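Long-range contact in glycerol-3-phosphate dehydrogenase [NAD(+)] 1 (Saccharomyces cerevisiae, PDB 4FGW), which interconverts sn-glycerol 3-phosphate and dihydroxyacetone phosphate with NAD as coenzyme and drives glycerol accumulation under hyperosmotic stress: residues 243-248 / 303-308. Sequence-based numbering, arbitrary orientation.
Sequences ALKNVV and ITTCAG
Lys245, probably the proton acceptor of the active site, as in its relatives, lies where two helices of the C-terminal domain run side by side, and Thr305 of the second helix meets it. Lys245 NZ donates a hydrogen bond to Thr305 OG1 at 2.9 Å, and a second one to Asn246 OD1, also 2.9 Å long, reaches its own neighbour. In the latter NZ is tilted slightly out of the carboxamide plane, with a C=O...N angle of 136°. The lysine chain leaves the backbone with CG between N and the carbonyl carbon, runs extended, then turns only at its last torsion (chi4 72°), which brings NZ back to these two oxygens. It crosses the threonine side chain at about a right angle, CD passing 3.3 Å from Thr305 OG1. That hydroxyl is also hydrogen-bonded to Asp301 O, one turn earlier, so the helix backbone helps fix the oxygen that receives NZ.

The site belongs to the all-helical 6PGD-like half of the protein, where the axes of segments 243-248 and 303-307, on helices 235-257 and 296-307, come within 9.0 Å, their N-to-C directions 36° apart. Lys152 and Asn311, probable substrate ligands, lie beside Lys245 and Asn246 respectively. A methionine in place of Lys245 would probably leave Thr305 OG1 and Asn246 OD1 without their shared donor and the carboxamide freer to turn. Thr305 CG2 sits 3.2 Å from Asn246 OD1, and farther along Val248 CG1 meets Cys306 SG at 4.2 Å, an apolar touch.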
loop_
_atom_site.group_PDB
_atom_site.type_symbol
_atom_site.label_atom_id
_atom_site.label_comp_id
_atom_site.label_asym_id
_atom_site.label_seq_id
_atom_site.Cartn_x
_atom_site.Cartn_y
_atom_site.Cartn_z
ATOM N N ALA A 243 0.546 -12.675 9.320
ATOM C CA ALA A 243 1.357 -12.621 10.522
ATOM C C ALA A 243 2.313 -11.429 10.471
ATOM O O ALA A 243 2.293 -10.612 11.390
ATOM C CB ALA A 243 2.134 -13.920 10.695
ATOM N N LEU A 244 3.124 -11.315 9.389
ATOM C CA LEU A 244 4.167 -10.292 9.192
ATOM C C LEU A 244 3.726 -8.831 9.168
ATOM O O LEU A 244 4.491 -7.966 9.607
ATOM C CB LEU A 244 5.093 -10.635 8.012
ATOM C CG LEU A 244 5.819 -11.991 8.074
ATOM C CD1 LEU A 244 6.797 -12.138 6.942
ATOM C CD2 LEU A 244 6.531 -12.195 9.403
ATOM N N LYS A 245 2.483 -8.563 8.712
ATOM C CA LYS A 245 1.893 -7.218 8.645
ATOM C C LYS A 245 1.886 -6.527 10.012
ATOM O O LYS A 245 2.037 -5.305 10.081
ATOM C CB LYS A 245 0.465 -7.247 8.035
ATOM C CG LYS A 245 -0.562 -8.001 8.889
ATOM C CD LYS A 245 -1.936 -8.081 8.262
ATOM C CE LYS A 245 -2.923 -8.719 9.211
ATOM N NZ LYS A 245 -3.259 -7.808 10.332
ATOM N N ASN A 246 1.729 -7.308 11.092
ATOM C CA ASN A 246 1.674 -6.776 12.454
ATOM C C ASN A 246 3.020 -6.305 12.975
ATOM O O ASN A 246 3.059 -5.392 13.797
ATOM C CB ASN A 246 0.979 -7.745 13.394
ATOM C CG ASN A 246 -0.389 -8.156 12.919
ATOM O OD1 ASN A 246 -1.076 -7.431 12.193
ATOM N ND2 ASN A 246 -0.790 -9.355 13.266
ATOM N N VAL A 247 4.121 -6.881 12.458
ATOM C CA VAL A 247 5.490 -6.466 12.797
ATOM C C VAL A 247 5.710 -5.099 12.129
ATOM O O VAL A 247 6.211 -4.171 12.774
ATOM C CB VAL A 247 6.557 -7.514 12.373
ATOM C CG1 VAL A 247 7.974 -6.996 12.619
ATOM C CG2 VAL A 247 6.338 -8.842 13.094
ATOM N N VAL A 248 5.274 -4.974 10.859
ATOM C CA VAL A 248 5.343 -3.738 10.084
ATOM C C VAL A 248 4.466 -2.634 10.732
ATOM O O VAL A 248 4.921 -1.493 10.863
ATOM C CB VAL A 248 4.986 -3.971 8.588
ATOM C CG1 VAL A 248 5.179 -2.695 7.768
ATOM C CG2 VAL A 248 5.804 -5.118 7.997
ATOM N N ILE A 303 -1.957 -2.363 4.408
ATOM C CA ILE A 303 -2.476 -0.995 4.450
ATOM C C ILE A 303 -3.478 -0.803 5.596
ATOM O O ILE A 303 -3.281 0.085 6.421
ATOM C CB ILE A 303 -3.019 -0.522 3.062
ATOM C CG1 ILE A 303 -1.860 -0.373 2.050
ATOM C CG2 ILE A 303 -3.813 0.809 3.189
ATOM C CD1 ILE A 303 -2.286 -0.226 0.547
ATOM N N THR A 304 -4.516 -1.644 5.666
ATOM C CA THR A 304 -5.534 -1.547 6.717
ATOM C C THR A 304 -4.980 -1.679 8.135
ATOM O O THR A 304 -5.396 -0.931 9.024
ATOM C CB THR A 304 -6.759 -2.428 6.414
ATOM O OG1 THR A 304 -7.847 -1.983 7.228
ATOM C CG2 THR A 304 -6.513 -3.936 6.643
ATOM N N THR A 305 -4.033 -2.616 8.330
ATOM C CA THR A 305 -3.391 -2.901 9.612
ATOM C C THR A 305 -2.543 -1.718 10.073
ATOM O O THR A 305 -2.605 -1.332 11.237
ATOM C CB THR A 305 -2.620 -4.225 9.529
ATOM O OG1 THR A 305 -3.512 -5.247 9.072
ATOM C CG2 THR A 305 -2.012 -4.633 10.864
ATOM N N CYS A 306 -1.778 -1.132 9.155
ATOM C CA CYS A 306 -0.940 0.019 9.441
ATOM C C CYS A 306 -1.742 1.325 9.603
ATOM O O CYS A 306 -1.268 2.242 10.266
ATOM C CB CYS A 306 0.155 0.144 8.392
ATOM S SG CYS A 306 1.282 -1.277 8.328
ATOM N N ALA A 307 -2.967 1.388 9.043
ATOM C CA ALA A 307 -3.864 2.547 9.151
ATOM C C ALA A 307 -4.488 2.643 10.549
ATOM O O ALA A 307 -4.524 3.726 11.128
ATOM C CB ALA A 307 -4.955 2.480 8.088
ATOM N N GLY A 308 -4.966 1.516 11.071
ATOM C CA GLY A 308 -5.597 1.429 12.382
ATOM C C GLY A 308 -5.701 0.001 12.872
ATOM O O GLY A 308 -5.958 -0.917 12.086
#